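Alginate lyase (PDB 6KFN) probably cleaves the polysaccharide alginate by beta-elimination, leaving an unsaturated uronate at the new non-reducing end. Local coordinates at residues D166-P177 / T190-N201. Sequence-based numbering, arbitrary orientation.
Sequences DRNVISGVRIGP and TVGTIVENSVFN
Ser171 and Glu196 meet on the outer side of two parallel strands, where Ser171 OG donates a hydrogen bond to Glu196 OE2 (2.7 Å), which accepts it on its anti lone pair. Glu196 CG sits between its own backbone N and carbonyl carbon (chi1 63°), a torsion that sends the extended chain across to the neighbouring strand, alongside Ser171; the other oxygen, OE1, forms a salt bridge with Arg225 on the next strand. A water bridges Ser171 OG and Asn197 ND2 nearby. On the same side Val169 CG2 runs alongside Ile194 CD1, the two chains leaving the sheet in the same direction.

On the inward side, Ile170 CD1 rests against Val195 CG2 at 4.0 Å, and Ile184 of strand 184-186 covers both. Farther along, Ile175 CD1 approaches the edge of the Phe200 ring at CE1 (4.2 Å). Where the strands turn, Ser198 OG accepts from Val173 N at 3.1 Å while donating to Glu196 O from above the carbonyl plane, so one hydroxyl ties the two corners together. At the start, Asp166 OD1 receives Val191 N at 2.8 Å, from 62° out of the carboxylate plane. With an alanine here the carboxylate is gone, and Val191 N would probably lose this acceptor, leaving the start of segment 190-201 less firmly held. Backbone bonds continue on both sides of the turn, including Ile170 N to Ile194 O and Ile175 N to Val199 O. Parallel, in-register pairing of residues from successive coils, with aliphatic contacts on the inward face, is characteristic of the right-handed parallel beta-helix of the pectate lyase-like clan.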
loop_
_atom_site.group_PDB
_atom_site.type_symbol
_atom_site.label_atom_id
_atom_site.label_comp_id
_atom_site.label_asym_id
_atom_site.label_seq_id
_atom_site.Cartn_x
_atom_site.Cartn_y
_atom_site.Cartn_z
ATOM N N ASP A 166 -12.223 1.106 -3.235
ATOM C CA ASP A 166 -12.455 0.032 -4.182
ATOM C C ASP A 166 -11.584 0.151 -5.432
ATOM O O ASP A 166 -11.205 1.245 -5.864
ATOM C CB ASP A 166 -13.920 0.011 -4.588
ATOM C CG ASP A 166 -14.856 -0.450 -3.428
ATOM O OD1 ASP A 166 -14.366 -0.894 -2.380
ATOM O OD2 ASP A 166 -16.092 -0.367 -3.587
ATOM N N ARG A 167 -11.317 -1.014 -6.038
ATOM C CA ARG A 167 -10.648 -1.085 -7.327
ATOM C C ARG A 167 -9.267 -0.435 -7.309
ATOM O O ARG A 167 -8.786 0.052 -8.324
ATOM C CB ARG A 167 -11.526 -0.532 -8.475
ATOM C CG ARG A 167 -12.865 -1.242 -8.591
ATOM C CD ARG A 167 -13.785 -0.547 -9.635
ATOM N NE ARG A 167 -14.073 0.824 -9.283
ATOM C CZ ARG A 167 -14.882 1.243 -8.325
ATOM N NH1 ARG A 167 -15.749 0.413 -7.758
ATOM N NH2 ARG A 167 -14.858 2.501 -7.944
ATOM N N ASN A 168 -8.605 -0.464 -6.153
ATOM C CA ASN A 168 -7.238 0.017 -6.073
ATOM C C ASN A 168 -6.280 -1.076 -6.509
ATOM O O ASN A 168 -6.492 -2.256 -6.264
ATOM C CB ASN A 168 -6.930 0.494 -4.650
ATOM C CG ASN A 168 -7.776 1.688 -4.287
ATOM O OD1 ASN A 168 -7.717 2.717 -4.974
ATOM N ND2 ASN A 168 -8.554 1.591 -3.211
ATOM N N VAL A 169 -5.217 -0.643 -7.201
ATOM C CA VAL A 169 -4.254 -1.524 -7.829
ATOM C C VAL A 169 -2.875 -1.302 -7.237
ATOM O O VAL A 169 -2.411 -0.163 -7.132
ATOM C CB VAL A 169 -4.241 -1.322 -9.350
ATOM C CG1 VAL A 169 -3.193 -2.192 -10.020
ATOM C CG2 VAL A 169 -5.638 -1.581 -9.949
ATOM N N ILE A 170 -2.209 -2.405 -6.910
ATOM C CA ILE A 170 -0.857 -2.454 -6.409
ATOM C C ILE A 170 -0.084 -3.296 -7.418
ATOM O O ILE A 170 -0.378 -4.486 -7.559
ATOM C CB ILE A 170 -0.822 -3.087 -5.007
ATOM C CG1 ILE A 170 -1.640 -2.233 -3.996
ATOM C CG2 ILE A 170 0.613 -3.323 -4.550
ATOM C CD1 ILE A 170 -2.208 -2.947 -2.872
ATOM N N SER A 171 0.828 -2.679 -8.190
ATOM C CA SER A 171 1.404 -3.328 -9.364
ATOM C C SER A 171 2.898 -3.120 -9.428
ATOM O O SER A 171 3.370 -1.991 -9.492
ATOM C CB SER A 171 0.748 -2.775 -10.629
ATOM O OG SER A 171 1.244 -3.383 -11.762
ATOM N N GLY A 172 3.677 -4.203 -9.416
ATOM C CA GLY A 172 5.112 -4.044 -9.539
ATOM C C GLY A 172 5.742 -3.340 -8.356
ATOM O O GLY A 172 6.654 -2.521 -8.530
ATOM N N VAL A 173 5.263 -3.620 -7.154
ATOM C CA VAL A 173 5.779 -3.012 -5.933
ATOM C C VAL A 173 6.643 -4.013 -5.186
ATOM O O VAL A 173 6.344 -5.194 -5.144
ATOM C CB VAL A 173 4.603 -2.465 -5.066
ATOM C CG1 VAL A 173 5.007 -1.816 -3.737
ATOM C CG2 VAL A 173 3.805 -1.424 -5.881
ATOM N N ARG A 174 7.676 -3.515 -4.547
ATOM C CA ARG A 174 8.487 -4.286 -3.618
ATOM C C ARG A 174 8.133 -3.830 -2.217
ATOM O O ARG A 174 8.142 -2.639 -1.938
ATOM C CB ARG A 174 9.966 -4.016 -3.863
ATOM C CG ARG A 174 10.890 -4.965 -3.123
ATOM C CD ARG A 174 12.338 -4.623 -3.507
ATOM N NE ARG A 174 12.635 -5.200 -4.804
ATOM C CZ ARG A 174 12.963 -6.475 -5.009
ATOM N NH1 ARG A 174 13.100 -7.323 -3.996
ATOM N NH2 ARG A 174 13.150 -6.919 -6.242
ATOM N N ILE A 175 7.796 -4.774 -1.356
ATOM C CA ILE A 175 7.405 -4.474 0.005
ATOM C C ILE A 175 8.319 -5.269 0.931
ATOM O O ILE A 175 8.524 -6.466 0.717
ATOM C CB ILE A 175 5.917 -4.726 0.295
ATOM C CG1 ILE A 175 5.067 -4.080 -0.795
ATOM C CG2 ILE A 175 5.551 -4.222 1.674
ATOM C CD1 ILE A 175 3.585 -4.387 -0.701
ATOM N N GLY A 176 8.854 -4.595 1.950
ATOM C CA GLY A 176 9.841 -5.174 2.834
ATOM C C GLY A 176 11.240 -4.851 2.368
ATOM O O GLY A 176 11.434 -4.322 1.266
ATOM N N PRO A 177 12.246 -5.169 3.165
ATOM C CA PRO A 177 12.145 -5.734 4.510
ATOM C C PRO A 177 11.711 -4.644 5.508
ATOM O O PRO A 177 11.482 -3.492 5.166
ATOM C CB PRO A 177 13.553 -6.236 4.767
ATOM C CG PRO A 177 14.419 -5.169 4.110
ATOM C CD PRO A 177 13.649 -4.816 2.835
ATOM N N THR A 190 -13.916 -3.360 1.271
ATOM C CA THR A 190 -13.315 -3.038 -0.013
ATOM C C THR A 190 -13.659 -4.100 -1.038
ATOM O O THR A 190 -13.792 -5.287 -0.709
ATOM C CB THR A 190 -11.788 -2.897 0.097
ATOM O OG1 THR A 190 -11.164 -4.177 0.340
ATOM C CG2 THR A 190 -11.376 -1.881 1.139
ATOM N N VAL A 191 -13.746 -3.667 -2.294
ATOM C CA VAL A 191 -14.053 -4.541 -3.415
ATOM C C VAL A 191 -13.050 -4.313 -4.532
ATOM O O VAL A 191 -12.801 -3.183 -4.919
ATOM C CB VAL A 191 -15.491 -4.287 -3.915
ATOM C CG1 VAL A 191 -15.802 -5.040 -5.111
ATOM C CG2 VAL A 191 -16.513 -4.564 -2.816
ATOM N N GLY A 192 -12.518 -5.409 -5.079
ATOM C CA GLY A 192 -11.796 -5.344 -6.333
ATOM C C GLY A 192 -10.329 -4.957 -6.264
ATOM O O GLY A 192 -9.755 -4.541 -7.265
ATOM N N THR A 193 -9.718 -5.060 -5.090
ATOM C CA THR A 193 -8.297 -4.752 -4.954
ATOM C C THR A 193 -7.486 -5.727 -5.796
ATOM O O THR A 193 -7.701 -6.938 -5.713
ATOM C CB THR A 193 -7.880 -4.887 -3.485
ATOM O OG1 THR A 193 -8.731 -4.097 -2.646
ATOM C CG2 THR A 193 -6.450 -4.396 -3.274
ATOM N N ILE A 194 -6.510 -5.206 -6.534
ATOM C CA ILE A 194 -5.595 -6.018 -7.328
ATOM C C ILE A 194 -4.197 -5.867 -6.750
ATOM O O ILE A 194 -3.729 -4.749 -6.537
ATOM C CB ILE A 194 -5.610 -5.589 -8.814
ATOM C CG1 ILE A 194 -6.995 -5.731 -9.412
ATOM C CG2 ILE A 194 -4.527 -6.380 -9.607
ATOM C CD1 ILE A 194 -7.106 -5.324 -10.855
ATOM N N VAL A 195 -3.517 -7.010 -6.544
ATOM C CA VAL A 195 -2.108 -7.029 -6.168
ATOM C C VAL A 195 -1.411 -7.898 -7.216
ATOM O O VAL A 195 -1.702 -9.098 -7.297
ATOM C CB VAL A 195 -1.873 -7.634 -4.785
ATOM C CG1 VAL A 195 -0.383 -7.604 -4.474
ATOM C CG2 VAL A 195 -2.690 -6.871 -3.724
ATOM N N GLU A 196 -0.533 -7.297 -8.010
ATOM C CA GLU A 196 0.051 -8.027 -9.136
ATOM C C GLU A 196 1.518 -7.704 -9.270
ATOM O O GLU A 196 1.976 -6.583 -8.992
ATOM C CB GLU A 196 -0.663 -7.708 -10.473
ATOM C CG GLU A 196 -0.524 -6.239 -10.873
ATOM C CD GLU A 196 -1.146 -5.902 -12.217
ATOM O OE1 GLU A 196 -1.984 -6.709 -12.692
ATOM O OE2 GLU A 196 -0.830 -4.808 -12.754
ATOM N N ASN A 197 2.276 -8.685 -9.762
ATOM C CA ASN A 197 3.650 -8.479 -10.216
ATOM C C ASN A 197 4.562 -7.901 -9.134
ATOM O O ASN A 197 5.521 -7.185 -9.460
ATOM C CB ASN A 197 3.698 -7.609 -11.476
ATOM C CG ASN A 197 2.791 -8.114 -12.561
ATOM O OD1 ASN A 197 2.631 -9.273 -12.749
ATOM N ND2 ASN A 197 2.208 -7.188 -13.310
ATOM N N SER A 198 4.275 -8.200 -7.882
ATOM C CA SER A 198 4.947 -7.590 -6.754
ATOM C C SER A 198 5.851 -8.615 -6.052
ATOM O O SER A 198 5.771 -9.813 -6.303
ATOM C CB SER A 198 3.920 -6.957 -5.816
ATOM O OG SER A 198 3.278 -5.851 -6.477
ATOM N N VAL A 199 6.728 -8.096 -5.185
ATOM C CA VAL A 199 7.718 -8.910 -4.499
ATOM C C VAL A 199 7.666 -8.571 -3.019
ATOM O O VAL A 199 7.780 -7.398 -2.642
ATOM C CB VAL A 199 9.137 -8.706 -5.051
ATOM C CG1 VAL A 199 10.133 -9.605 -4.287
ATOM C CG2 VAL A 199 9.175 -9.000 -6.537
ATOM N N PHE A 200 7.520 -9.602 -2.191
ATOM C CA PHE A 200 7.373 -9.465 -0.746
ATOM C C PHE A 200 8.615 -10.027 -0.062
ATOM O O PHE A 200 8.872 -11.229 -0.113
ATOM C CB PHE A 200 6.132 -10.214 -0.271
ATOM C CG PHE A 200 4.898 -9.906 -1.082
ATOM C CD1 PHE A 200 4.543 -8.589 -1.394
ATOM C CD2 PHE A 200 4.117 -10.930 -1.595
ATOM C CE1 PHE A 200 3.440 -8.329 -2.207
ATOM C CE2 PHE A 200 3.001 -10.669 -2.380
ATOM C CZ PHE A 200 2.664 -9.370 -2.699
ATOM N N ASN A 201 9.378 -9.151 0.596
ATOM C CA ASN A 201 10.523 -9.554 1.415
ATOM C C ASN A 201 10.028 -9.609 2.849
ATOM O O ASN A 201 9.858 -8.586 3.512
ATOM C CB ASN A 201 11.672 -8.565 1.253
ATOM C CG ASN A 201 12.868 -8.934 2.110
ATOM O OD1 ASN A 201 12.738 -9.726 3.054
ATOM N ND2 ASN A 201 13.997 -8.354 1.808
HETATM O O HOH W 1 -9.344 -1.456 -3.476
HETATM O O HOH W 2 3.485 -4.460 -12.930
#